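PDB 4L7A: uncharacterized protein from Bacteroides caccae, which is of unknown function but probably hydrolyses peptide bonds as a zinc-dependent metallopeptidase of the MA clan. Local coordinates for residues 44-49 / 93-98; 66-71 / 263-268; 75-80 / 249-254; 138-143 / 202-207; 161-166 / 230-235. All coordinates share one frame; numbering follows the deposited sequence.

Contact 1 of 5, residues 44-49 / 93-98; sequences EHIESD and VIHLIG
Residues 44-49, a 3-10 turn running into loop, pass over strand 93-98 without any backbone pairing, the nearest CA atoms being those of I46 and H95, 7.1 Å apart. I46 carries the contact. Its CG1, anti to the carbonyl carbon (chi1 -69°), lies over the centre of the H95 imidazole, 3.9 Å from the ring centroid and 12° off the normal, a CH-pi contact. From there CD1 runs on to the strand backbone and touches L96 O at 3.3 Å. The other branch, CG2, meets H95 ND1 at 3.5 Å and I97 CD1 at 3.9 Å, the two isoleucines crossing obliquely. S48 OG touches I97 CD1 at 3.3 Å. The loop after strand 38-40 thus covers the H95 and I97 face of strand 93-98, while helix 59-81 lies against the other, W73 touching I94 and S62 touching L96; 93-98 is an inner strand of the mixed four-stranded sheet, between parallel neighbours 38-40 and 115-122.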
# COMPACT_ATOMS: atom_id res chain seq x y z
N GLU A 44 -15.52 13.53 13.57
CA GLU A 44 -15.70 14.97 13.60
C GLU A 44 -14.62 15.73 12.82
O GLU A 44 -14.88 16.83 12.39
CB GLU A 44 -15.71 15.45 15.07
CG GLU A 44 -14.35 15.27 15.80
CD GLU A 44 -14.46 14.79 17.24
OE1 GLU A 44 -15.11 15.47 18.06
OE2 GLU A 44 -13.85 13.75 17.59
N HIS A 45 -13.42 15.17 12.65
CA HIS A 45 -12.32 15.84 11.88
C HIS A 45 -12.16 15.39 10.44
O HIS A 45 -11.28 15.88 9.74
CB HIS A 45 -10.95 15.66 12.55
CG HIS A 45 -10.90 16.18 13.95
ND1 HIS A 45 -9.87 15.91 14.81
CD2 HIS A 45 -11.79 16.93 14.64
CE1 HIS A 45 -10.11 16.47 15.98
NE2 HIS A 45 -11.28 17.08 15.91
N ILE A 46 -13.01 14.47 10.00
CA ILE A 46 -12.94 13.92 8.66
C ILE A 46 -14.13 14.43 7.85
O ILE A 46 -15.29 14.35 8.24
CB ILE A 46 -12.90 12.35 8.68
CG1 ILE A 46 -11.55 11.88 9.25
CG2 ILE A 46 -13.09 11.81 7.28
CD1 ILE A 46 -11.38 10.43 9.38
N GLU A 47 -13.82 14.90 6.66
CA GLU A 47 -14.84 15.40 5.78
C GLU A 47 -14.71 14.65 4.44
O GLU A 47 -13.68 14.72 3.78
CB GLU A 47 -14.66 16.93 5.66
CG GLU A 47 -14.87 17.57 4.31
CD GLU A 47 -14.67 19.08 4.40
OE1 GLU A 47 -14.77 19.63 5.53
OE2 GLU A 47 -14.41 19.71 3.35
N SER A 48 -15.75 13.89 4.08
CA SER A 48 -15.82 13.26 2.76
C SER A 48 -17.21 12.87 2.34
O SER A 48 -18.17 12.98 3.08
CB SER A 48 -14.81 12.11 2.57
OG SER A 48 -14.97 11.05 3.45
N ASP A 49 -17.29 12.48 1.08
CA ASP A 49 -18.48 11.88 0.55
C ASP A 49 -18.67 10.52 1.23
O ASP A 49 -17.73 9.94 1.75
CB ASP A 49 -18.34 11.76 -0.97
CG ASP A 49 -18.16 13.12 -1.63
OD1 ASP A 49 -18.85 14.09 -1.22
OD2 ASP A 49 -17.29 13.24 -2.52
N VAL A 93 -1.61 12.54 4.83
CA VAL A 93 -2.77 12.27 5.68
C VAL A 93 -3.31 10.86 5.43
O VAL A 93 -3.35 10.40 4.28
CB VAL A 93 -3.89 13.32 5.41
CG1 VAL A 93 -5.16 12.96 6.18
CG2 VAL A 93 -3.45 14.70 5.82
N ILE A 94 -3.64 10.17 6.52
CA ILE A 94 -4.32 8.88 6.50
C ILE A 94 -5.64 9.08 7.27
O ILE A 94 -5.61 9.69 8.35
CB ILE A 94 -3.46 7.77 7.09
CG1 ILE A 94 -2.22 7.54 6.24
CG2 ILE A 94 -4.22 6.47 7.10
CD1 ILE A 94 -1.14 6.75 6.94
N HIS A 95 -6.80 8.73 6.67
CA HIS A 95 -8.09 8.83 7.39
C HIS A 95 -8.61 7.44 7.52
O HIS A 95 -8.53 6.70 6.56
CB HIS A 95 -9.15 9.54 6.56
CG HIS A 95 -8.98 11.02 6.50
ND1 HIS A 95 -9.88 11.84 5.85
CD2 HIS A 95 -8.06 11.84 7.05
CE1 HIS A 95 -9.51 13.10 5.98
NE2 HIS A 95 -8.41 13.13 6.71
N LEU A 96 -9.13 7.08 8.67
CA LEU A 96 -9.87 5.84 8.81
C LEU A 96 -11.34 6.21 8.87
O LEU A 96 -11.72 7.13 9.61
CB LEU A 96 -9.51 5.10 10.08
CG LEU A 96 -8.07 4.77 10.32
CD1 LEU A 96 -7.95 3.82 11.49
CD2 LEU A 96 -7.47 4.13 9.08
N ILE A 97 -12.14 5.51 8.08
CA ILE A 97 -13.58 5.68 8.07
C ILE A 97 -14.23 4.34 8.21
O ILE A 97 -13.80 3.36 7.61
CB ILE A 97 -14.06 6.35 6.78
CG1 ILE A 97 -13.51 7.75 6.69
CG2 ILE A 97 -15.55 6.43 6.71
CD1 ILE A 97 -13.90 8.52 5.35
N GLY A 98 -15.28 4.28 9.01
CA GLY A 98 -15.96 2.97 9.20
C GLY A 98 -16.87 2.57 8.03
O GLY A 98 -17.57 3.40 7.47

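Contact 2 of 5, residues 66-71 / 263-268; sequences AKIVKH and SELDLD
A lysine ammonium held by backbone carbonyls is the striking feature: K67 NZ donates to D266 O at 2.8 Å and also to H269 O and I270 O near the C-terminus. The D266 carbonyl is met in its own plane, with a C=O...N angle of 158°. K67 reaches it with CG anti to the carbonyl carbon (chi1 -65°) and the rest of the chain extended, so CD and CE lie alongside before NZ arrives. D266 is the centre of an inverse gamma turn. Its carboxylate stands apart, OD2 being 4.7 Å from K67 NZ; OD1 instead bonds H269 ND1. The nearby carboxylate probably still helps to stabilise the charge.

Beside the lysine the contact turns apolar. L265 sets CD2 over one face of the H71 imidazole, 3.8 Å from the centroid and displaced toward the rim, a CH-pi contact, while NE2 of that ring bonds E261. I68 crosses L267 at about a right angle, CG1 to CD2 3.9 Å, and its CG1 also touches L265 CD1 at 4.1 Å. Helix 59-81 here is flanked by helix 17-35, where W26 touches K67, and by helix 131-153, where M134 touches I68; the tail after helix 248-260 packs across another part of its surface.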
# COMPACT_ATOMS: atom_id res chain seq x y z
N ALA A 66 -3.70 1.37 13.19
CA ALA A 66 -2.58 2.29 13.26
C ALA A 66 -1.30 1.56 13.58
O ALA A 66 -0.25 1.90 13.06
CB ALA A 66 -2.82 3.35 14.27
N LYS A 67 -1.37 0.55 14.41
CA LYS A 67 -0.15 -0.20 14.78
C LYS A 67 0.27 -1.19 13.68
O LYS A 67 1.48 -1.43 13.47
CB LYS A 67 -0.34 -0.97 16.09
CG LYS A 67 -0.53 -0.10 17.31
CD LYS A 67 -0.33 -0.88 18.58
CE LYS A 67 -0.33 0.06 19.83
NZ LYS A 67 -0.17 -0.77 21.03
N ILE A 68 -0.70 -1.80 13.01
CA ILE A 68 -0.40 -2.74 11.93
C ILE A 68 0.24 -2.00 10.74
O ILE A 68 1.24 -2.47 10.14
CB ILE A 68 -1.65 -3.50 11.55
CG1 ILE A 68 -2.01 -4.42 12.73
CG2 ILE A 68 -1.44 -4.32 10.30
CD1 ILE A 68 -3.32 -5.19 12.56
N VAL A 69 -0.34 -0.87 10.39
CA VAL A 69 0.15 -0.03 9.27
C VAL A 69 1.60 0.44 9.51
O VAL A 69 2.44 0.44 8.60
CB VAL A 69 -0.79 1.14 9.05
CG1 VAL A 69 -0.24 2.15 8.08
CG2 VAL A 69 -2.12 0.62 8.48
N LYS A 70 1.90 0.81 10.75
CA LYS A 70 3.22 1.28 11.08
C LYS A 70 4.20 0.14 11.06
O LYS A 70 5.28 0.25 10.49
CB LYS A 70 3.23 1.94 12.45
CG LYS A 70 4.62 2.40 12.93
CD LYS A 70 4.50 3.21 14.24
CE LYS A 70 5.69 2.98 15.17
NZ LYS A 70 6.96 3.51 14.56
N HIS A 71 3.79 -0.98 11.62
CA HIS A 71 4.67 -2.19 11.67
C HIS A 71 5.01 -2.79 10.30
O HIS A 71 6.15 -3.21 10.06
CB HIS A 71 4.04 -3.29 12.51
CG HIS A 71 4.96 -4.42 12.78
ND1 HIS A 71 6.05 -4.30 13.63
CD2 HIS A 71 4.99 -5.69 12.30
CE1 HIS A 71 6.68 -5.45 13.69
NE2 HIS A 71 6.07 -6.31 12.89
N SER A 263 0.13 -10.96 14.69
CA SER A 263 -0.45 -11.44 15.94
C SER A 263 0.49 -11.34 17.11
O SER A 263 0.06 -11.53 18.18
CB SER A 263 -0.90 -12.89 15.84
OG SER A 263 0.22 -13.69 15.60
N GLU A 264 1.76 -11.05 16.90
CA GLU A 264 2.67 -10.76 18.02
C GLU A 264 2.62 -9.30 18.50
O GLU A 264 3.23 -8.97 19.49
CB GLU A 264 4.12 -11.11 17.65
CG GLU A 264 4.31 -12.57 17.22
CD GLU A 264 5.67 -12.83 16.55
OE1 GLU A 264 6.67 -12.19 16.92
OE2 GLU A 264 5.72 -13.69 15.64
N LEU A 265 1.91 -8.42 17.79
CA LEU A 265 1.85 -7.03 18.22
C LEU A 265 0.89 -6.87 19.39
O LEU A 265 0.00 -7.72 19.60
CB LEU A 265 1.39 -6.13 17.08
CG LEU A 265 2.28 -6.08 15.83
CD1 LEU A 265 1.48 -5.51 14.64
CD2 LEU A 265 3.50 -5.26 16.12
N ASP A 266 1.05 -5.78 20.14
CA ASP A 266 0.22 -5.54 21.31
C ASP A 266 -0.98 -4.70 20.86
O ASP A 266 -1.02 -3.48 21.06
CB ASP A 266 0.99 -4.86 22.44
CG ASP A 266 0.11 -4.64 23.69
OD1 ASP A 266 -0.97 -5.27 23.82
OD2 ASP A 266 0.47 -3.81 24.55
N LEU A 267 -1.93 -5.39 20.24
CA LEU A 267 -3.02 -4.75 19.58
C LEU A 267 -4.14 -4.35 20.51
O LEU A 267 -4.97 -3.58 20.13
CB LEU A 267 -3.57 -5.65 18.45
CG LEU A 267 -2.59 -6.01 17.33
CD1 LEU A 267 -3.17 -7.01 16.31
CD2 LEU A 267 -2.11 -4.77 16.60
N ASP A 268 -4.16 -4.86 21.73
CA ASP A 268 -5.24 -4.59 22.66
C ASP A 268 -4.98 -3.42 23.61
O ASP A 268 -5.77 -3.18 24.54
CB ASP A 268 -5.55 -5.86 23.46
CG ASP A 268 -6.13 -6.98 22.58
OD1 ASP A 268 -6.75 -6.70 21.53
OD2 ASP A 268 -5.99 -8.16 22.97

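Contact 3 of 5, residues 75-80 / 249-254; sequences EAYDEV and DLLRKV
Apolar packing dominates this crossing of two helices, whose short segments run at 141° with their axes 9.5 Å apart. V80, L251 and V254 do most of the work. V80 CG2, anti to the carbonyl carbon, touches both L251 CA and V254 CG2, each 3.9 Å away; V80 and V254 slide past each other in opposite directions. L251, its CG anti to the backbone N, extends CD1 to Y77 CD1 at 3.8 Å, where it approaches the phenol ring obliquely, and to A76 O at 3.6 Å. A76 CB meets V254 CG1 at 4.1 Å, and the closest CA atoms are those of V80 and L251, 5.9 Å apart.

Polar groups border this core. The extended E79 chain reaches V254 tip to tip, OE2 lying 3.3 Å from V254 CG2, while OE1 forms salt bridges to R257 and R258 one turn further on. Within helix 248-260, R252 grips D249 side-on, NE and NH2 both donating to OD1; the NH2 bond is 2.8 Å long with an N-H...O angle of 153°, and OD1 lies in the guanidinium plane.

R252 and L251 also touch L207 of helix 195-208, and helix 59-81 meets helix 83-88 through Y77 and D78.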
# COMPACT_ATOMS: atom_id res chain seq x y z
N GLU A 75 7.68 0.96 9.38
CA GLU A 75 8.86 0.34 9.94
C GLU A 75 9.65 -0.53 8.97
O GLU A 75 10.86 -0.72 9.18
CB GLU A 75 8.56 -0.43 11.22
CG GLU A 75 8.33 0.50 12.42
CD GLU A 75 8.05 -0.31 13.69
OE1 GLU A 75 8.67 -1.37 13.92
OE2 GLU A 75 7.17 0.07 14.43
N ALA A 76 9.00 -1.03 7.92
CA ALA A 76 9.68 -1.86 6.95
C ALA A 76 10.58 -1.02 6.06
O ALA A 76 11.74 -1.32 5.78
CB ALA A 76 8.65 -2.65 6.11
N TYR A 77 9.99 0.05 5.60
CA TYR A 77 10.70 1.05 4.84
C TYR A 77 11.85 1.62 5.67
O TYR A 77 12.96 1.76 5.15
CB TYR A 77 9.75 2.15 4.39
CG TYR A 77 8.88 1.84 3.16
CD1 TYR A 77 8.51 0.54 2.82
CD2 TYR A 77 8.39 2.89 2.36
CE1 TYR A 77 7.69 0.28 1.67
CE2 TYR A 77 7.57 2.66 1.28
CZ TYR A 77 7.23 1.35 0.92
OH TYR A 77 6.47 1.18 -0.18
N ASP A 78 11.62 1.89 6.96
CA ASP A 78 12.68 2.40 7.81
C ASP A 78 13.80 1.38 7.90
O ASP A 78 14.94 1.72 7.72
CB ASP A 78 12.23 2.67 9.26
CG ASP A 78 11.37 3.89 9.41
OD1 ASP A 78 11.34 4.76 8.50
OD2 ASP A 78 10.73 4.00 10.49
N GLU A 79 13.46 0.11 8.16
CA GLU A 79 14.47 -0.93 8.31
C GLU A 79 15.38 -1.07 7.09
O GLU A 79 16.57 -1.26 7.21
CB GLU A 79 13.78 -2.28 8.57
CG GLU A 79 14.70 -3.38 9.04
CD GLU A 79 13.95 -4.70 9.28
OE1 GLU A 79 12.86 -4.73 9.90
OE2 GLU A 79 14.45 -5.71 8.82
N VAL A 80 14.81 -1.00 5.89
CA VAL A 80 15.62 -1.21 4.70
C VAL A 80 16.17 0.06 4.08
O VAL A 80 17.28 0.04 3.59
CB VAL A 80 14.82 -1.99 3.69
CG1 VAL A 80 15.65 -2.23 2.41
CG2 VAL A 80 14.43 -3.33 4.33
N ASP A 249 14.61 -6.60 -3.03
CA ASP A 249 14.39 -8.01 -2.60
C ASP A 249 14.40 -8.10 -1.08
O ASP A 249 13.52 -8.75 -0.49
CB ASP A 249 15.40 -9.01 -3.24
CG ASP A 249 14.97 -10.48 -3.05
OD1 ASP A 249 13.76 -10.86 -3.27
OD2 ASP A 249 15.83 -11.29 -2.65
N LEU A 250 15.34 -7.43 -0.45
CA LEU A 250 15.38 -7.38 0.99
C LEU A 250 14.09 -6.76 1.56
O LEU A 250 13.56 -7.25 2.54
CB LEU A 250 16.60 -6.59 1.44
CG LEU A 250 16.75 -6.47 2.95
CD1 LEU A 250 16.80 -7.86 3.58
CD2 LEU A 250 18.02 -5.58 3.31
N LEU A 251 13.65 -5.65 0.95
CA LEU A 251 12.44 -4.97 1.39
C LEU A 251 11.23 -5.89 1.25
O LEU A 251 10.41 -5.97 2.16
CB LEU A 251 12.21 -3.63 0.66
CG LEU A 251 10.95 -2.81 1.03
CD1 LEU A 251 10.91 -2.44 2.47
CD2 LEU A 251 10.93 -1.54 0.25
N ARG A 252 11.14 -6.61 0.14
CA ARG A 252 10.07 -7.63 -0.00
C ARG A 252 10.05 -8.65 1.16
O ARG A 252 8.99 -8.96 1.70
CB ARG A 252 10.20 -8.37 -1.35
CG ARG A 252 9.17 -9.51 -1.52
CD ARG A 252 9.48 -10.33 -2.80
NE ARG A 252 10.76 -10.99 -2.66
CZ ARG A 252 10.94 -12.18 -2.06
NH1 ARG A 252 9.91 -12.84 -1.57
NH2 ARG A 252 12.15 -12.71 -1.94
N LYS A 253 11.24 -9.13 1.55
CA LYS A 253 11.35 -10.13 2.60
C LYS A 253 11.03 -9.55 3.95
O LYS A 253 10.39 -10.21 4.75
CB LYS A 253 12.75 -10.74 2.62
CG LYS A 253 12.94 -11.77 1.51
CD LYS A 253 14.36 -11.72 0.89
CE LYS A 253 15.42 -12.22 1.83
NZ LYS A 253 15.60 -13.67 1.66
N VAL A 254 11.48 -8.33 4.19
CA VAL A 254 11.21 -7.66 5.45
C VAL A 254 9.69 -7.40 5.62
O VAL A 254 9.14 -7.66 6.67
CB VAL A 254 12.06 -6.40 5.59
CG1 VAL A 254 11.54 -5.50 6.71
CG2 VAL A 254 13.53 -6.81 5.84

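Contact 4 of 5, residues 138-143 / 202-207; sequences YFKVMH and VTACFL
The H143 imidazole is approached obliquely by L207 CD1, which stands 4.3 Å from ND1. The phenol ring of Y77 meets the same imidazole with the planes at about 40°, and its OH bonds ND1, so this nitrogen is satisfied from helix 59-81 and not from helix 195-208. F206 of helix 195-208 turns edge-to-face with W214. Between the helices the fit is close: the H143 and A204 CA atoms are 5.0 Å apart and the segment axes 8.4 Å, crossing at 142°. The methyl of A204 makes this possible, fitting against K140 O at 3.5 Å and H143 CB at 4.1 Å. The chain continues from H143 directly into an HExxH sequence, the hallmark of zincins, so the contact packs helix 131-153, consistent with a zincin-like active-site helix, against helix 195-208. K140 curls along the flank, CG anti to the backbone N, with bends at chi2 (76°) and chi4. Its CE thereby lies 3.7 Å from A204 CB and 3.6 Å from C205 SG, and NZ forms a salt bridge to E201.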
# COMPACT_ATOMS: atom_id res chain seq x y z
N TYR A 138 -5.67 -3.02 1.28
CA TYR A 138 -4.94 -1.87 1.72
C TYR A 138 -3.51 -1.78 1.26
O TYR A 138 -3.18 -0.77 0.68
CB TYR A 138 -4.89 -1.77 3.24
CG TYR A 138 -6.21 -1.82 3.97
CD1 TYR A 138 -7.27 -1.00 3.60
CD2 TYR A 138 -6.37 -2.66 5.03
CE1 TYR A 138 -8.50 -1.03 4.29
CE2 TYR A 138 -7.56 -2.69 5.77
CZ TYR A 138 -8.64 -1.88 5.38
OH TYR A 138 -9.81 -1.93 6.12
N PHE A 139 -2.65 -2.79 1.52
CA PHE A 139 -1.23 -2.51 1.38
C PHE A 139 -0.77 -2.48 -0.07
O PHE A 139 0.10 -1.70 -0.41
CB PHE A 139 -0.35 -3.50 2.15
CG PHE A 139 -0.42 -3.35 3.62
CD1 PHE A 139 -0.07 -2.15 4.21
CD2 PHE A 139 -0.79 -4.39 4.41
CE1 PHE A 139 -0.20 -1.99 5.59
CE2 PHE A 139 -0.87 -4.26 5.76
CZ PHE A 139 -0.60 -3.06 6.35
N LYS A 140 -1.35 -3.32 -0.92
CA LYS A 140 -0.98 -3.30 -2.35
C LYS A 140 -1.12 -1.88 -2.94
O LYS A 140 -0.19 -1.33 -3.55
CB LYS A 140 -1.77 -4.34 -3.14
CG LYS A 140 -1.93 -4.09 -4.63
CD LYS A 140 -0.65 -4.42 -5.31
CE LYS A 140 -0.62 -3.95 -6.78
NZ LYS A 140 -1.89 -4.16 -7.52
N VAL A 141 -2.31 -1.32 -2.83
CA VAL A 141 -2.53 0.04 -3.35
C VAL A 141 -1.63 1.08 -2.69
O VAL A 141 -1.14 2.01 -3.35
CB VAL A 141 -4.00 0.46 -3.18
CG1 VAL A 141 -4.18 1.84 -3.62
CG2 VAL A 141 -4.86 -0.45 -4.07
N MSE A 142 -1.40 0.95 -1.41
CA MSE A 142 -0.51 1.86 -0.73
C MSE A 142 0.91 1.86 -1.31
O MSE A 142 1.42 2.91 -1.66
CB MSE A 142 -0.49 1.62 0.79
CG MSE A 142 -1.82 2.06 1.44
SE MSE A 142 -2.01 1.35 3.26
CE MSE A 142 -1.17 2.87 4.15
N HIS A 143 1.54 0.68 -1.37
CA HIS A 143 2.87 0.59 -1.96
C HIS A 143 2.89 1.09 -3.39
O HIS A 143 3.87 1.66 -3.85
CB HIS A 143 3.47 -0.84 -1.91
CG HIS A 143 3.69 -1.32 -0.52
ND1 HIS A 143 4.61 -0.73 0.32
CD2 HIS A 143 3.07 -2.29 0.20
CE1 HIS A 143 4.57 -1.34 1.50
NE2 HIS A 143 3.63 -2.27 1.46
N VAL A 202 4.53 -3.20 -10.76
CA VAL A 202 5.60 -4.18 -10.61
C VAL A 202 6.15 -4.05 -9.21
O VAL A 202 6.29 -5.01 -8.51
CB VAL A 202 6.66 -4.03 -11.70
CG1 VAL A 202 7.90 -4.87 -11.38
CG2 VAL A 202 6.09 -4.44 -13.03
N THR A 203 6.42 -2.84 -8.77
CA THR A 203 6.96 -2.58 -7.44
C THR A 203 6.03 -3.05 -6.32
O THR A 203 6.44 -3.76 -5.39
CB THR A 203 7.22 -1.04 -7.26
OG1 THR A 203 7.99 -0.51 -8.34
CG2 THR A 203 7.94 -0.77 -5.94
N ALA A 204 4.74 -2.67 -6.41
CA ALA A 204 3.75 -3.00 -5.40
C ALA A 204 3.43 -4.50 -5.36
O ALA A 204 3.21 -5.06 -4.26
CB ALA A 204 2.48 -2.25 -5.64
N CYS A 205 3.36 -5.11 -6.53
CA CYS A 205 3.16 -6.59 -6.57
C CYS A 205 4.37 -7.33 -6.01
O CYS A 205 4.25 -8.26 -5.20
CB CYS A 205 2.84 -7.08 -7.96
SG CYS A 205 1.22 -6.51 -8.61
N PHE A 206 5.56 -6.91 -6.43
CA PHE A 206 6.75 -7.55 -5.95
C PHE A 206 6.86 -7.45 -4.43
O PHE A 206 7.20 -8.45 -3.78
CB PHE A 206 8.01 -6.95 -6.60
CG PHE A 206 9.25 -7.70 -6.26
CD1 PHE A 206 9.44 -8.99 -6.73
CD2 PHE A 206 10.21 -7.14 -5.44
CE1 PHE A 206 10.59 -9.73 -6.42
CE2 PHE A 206 11.37 -7.85 -5.13
CZ PHE A 206 11.57 -9.17 -5.63
N LEU A 207 6.51 -6.29 -3.86
CA LEU A 207 6.65 -6.12 -2.45
C LEU A 207 5.61 -6.87 -1.62
O LEU A 207 5.90 -7.23 -0.53
CB LEU A 207 6.68 -4.62 -2.06
CG LEU A 207 7.89 -3.83 -2.52
CD1 LEU A 207 7.80 -2.36 -2.01
CD2 LEU A 207 9.15 -4.51 -1.98

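Contact 5 of 5, residues 161-166 / 230-235; sequences DKISAG and DQKLAM
I163, of the weakly bonded helical turn 160-163, loses more surface than any other residue here, followed by K232 and Q231 of helix 211-244. I163, with CG1 anti to the carbonyl carbon, meets the extended Q231 chain tip to tip: CG1 is 3.6 Å from Q231 NE2, so one end of the amide lies against the aliphatic branch. CD1 continues past it to the SE-methyl CE of selenomethionine M235 at 4.1 Å, and I228 touches the same isoleucine. On its other branch CG2 packs on K232 CE at 3.9 Å, the two chains sliding past each other in opposite directions.

K232 is stretched out beyond CG (chi2 to chi4 near 180°), which carries NZ beyond I163 to S164. There NZ donates to S164 OG at 2.8 Å, the hydroxyl being anti to the carbonyl carbon. The same NZ makes a salt bridge to D198 of helix 195-208 and a hydrogen bond to G185 O, while F186 touches both K232 and S164. Such a buried ammonium, shared by a carboxylate, a hydroxyl and a carbonyl, probably stays protonated, its aliphatic stem serving the apolar packing and its tip tying three parts of the chain together.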
# COMPACT_ATOMS: atom_id res chain seq x y z
N ASP A 161 9.74 2.43 -20.39
CA ASP A 161 8.59 2.68 -21.21
C ASP A 161 8.63 1.95 -22.52
O ASP A 161 7.59 1.65 -23.08
CB ASP A 161 8.49 4.16 -21.51
CG ASP A 161 8.16 4.99 -20.28
OD1 ASP A 161 8.11 4.49 -19.15
OD2 ASP A 161 7.97 6.20 -20.40
N LYS A 162 9.82 1.66 -23.04
CA LYS A 162 9.90 1.00 -24.34
C LYS A 162 9.63 -0.48 -24.27
O LYS A 162 9.24 -1.09 -25.28
CB LYS A 162 11.31 1.12 -24.93
CG LYS A 162 11.73 2.51 -25.22
CD LYS A 162 13.14 2.45 -25.77
CE LYS A 162 13.67 3.83 -26.07
NZ LYS A 162 15.03 3.65 -26.68
N ILE A 163 9.87 -1.09 -23.10
CA ILE A 163 9.83 -2.54 -23.00
C ILE A 163 8.52 -3.11 -23.56
O ILE A 163 8.54 -4.02 -24.38
CB ILE A 163 10.07 -3.02 -21.57
CG1 ILE A 163 11.51 -2.69 -21.16
CG2 ILE A 163 9.89 -4.52 -21.47
CD1 ILE A 163 11.75 -2.75 -19.70
N SER A 164 7.39 -2.55 -23.19
CA SER A 164 6.10 -3.05 -23.67
C SER A 164 5.39 -2.06 -24.59
O SER A 164 4.19 -2.12 -24.73
CB SER A 164 5.22 -3.39 -22.49
OG SER A 164 5.66 -4.52 -21.76
N ALA A 165 6.13 -1.14 -25.21
CA ALA A 165 5.54 -0.18 -26.20
C ALA A 165 4.76 -0.95 -27.24
O ALA A 165 5.21 -1.91 -27.76
CB ALA A 165 6.65 0.66 -26.90
N GLY A 166 3.54 -0.54 -27.50
CA GLY A 166 2.74 -1.26 -28.46
C GLY A 166 1.69 -2.10 -27.77
O GLY A 166 0.68 -2.38 -28.37
N ASP A 230 10.75 -10.33 -16.02
CA ASP A 230 12.10 -10.37 -15.47
C ASP A 230 12.88 -9.08 -15.78
O ASP A 230 13.50 -8.50 -14.91
CB ASP A 230 12.86 -11.59 -16.00
CG ASP A 230 12.35 -12.92 -15.38
OD1 ASP A 230 11.87 -12.88 -14.22
OD2 ASP A 230 12.45 -13.97 -16.04
N GLN A 231 12.80 -8.61 -17.01
CA GLN A 231 13.52 -7.40 -17.40
C GLN A 231 13.01 -6.15 -16.63
O GLN A 231 13.81 -5.33 -16.16
CB GLN A 231 13.37 -7.21 -18.90
CG GLN A 231 14.05 -5.98 -19.40
CD GLN A 231 13.86 -5.80 -20.89
OE1 GLN A 231 13.23 -6.61 -21.55
NE2 GLN A 231 14.42 -4.76 -21.42
N LYS A 232 11.68 -6.02 -16.53
CA LYS A 232 11.07 -4.93 -15.78
C LYS A 232 11.47 -4.94 -14.32
O LYS A 232 11.89 -3.90 -13.74
CB LYS A 232 9.53 -5.00 -15.89
CG LYS A 232 9.05 -4.65 -17.28
CD LYS A 232 7.53 -4.78 -17.41
CE LYS A 232 7.08 -4.27 -18.73
NZ LYS A 232 5.57 -4.48 -18.94
N LEU A 233 11.41 -6.12 -13.72
CA LEU A 233 11.79 -6.25 -12.31
C LEU A 233 13.25 -5.95 -12.08
O LEU A 233 13.59 -5.33 -11.06
CB LEU A 233 11.42 -7.62 -11.77
CG LEU A 233 11.86 -7.93 -10.35
CD1 LEU A 233 11.10 -7.11 -9.33
CD2 LEU A 233 11.64 -9.44 -10.05
N ALA A 234 14.14 -6.37 -12.99
CA ALA A 234 15.54 -6.08 -12.80
C ALA A 234 15.75 -4.56 -12.86
O ALA A 234 16.52 -3.98 -12.07
CB ALA A 234 16.37 -6.76 -13.82
N MSE A 235 15.06 -3.92 -13.78
CA MSE A 235 15.19 -2.48 -13.94
C MSE A 235 14.67 -1.71 -12.70
O MSE A 235 15.30 -0.75 -12.24
CB MSE A 235 14.46 -2.02 -15.18
CG MSE A 235 14.85 -0.58 -15.55
SE MSE A 235 14.28 -0.09 -17.36
CE MSE A 235 15.37 -1.28 -18.40

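Contact 4, its centre about 5 Å from that of the chain, and contact 1, on the sheet, are buried; contact 2 is a surface contact, and contacts 3 and 5 are partly buried. Contacts 1, 3 and 4 have no hydrogen bond between their segments. Contacts 2 and 3 share helix 59-81, joined by a long, weak K70-E75 ion pair. Contact 3 meets contact 4 through Y77 and H143, and contact 4 meets contact 5 where F206 packs on L233. Lysines link segments in contacts 2 and 5, the first gripped by backbone carbonyls, the second also by a carboxylate. Contacts 1 and 5 lie on opposite sides of the chain's centre, about 38 Å apart between their centres.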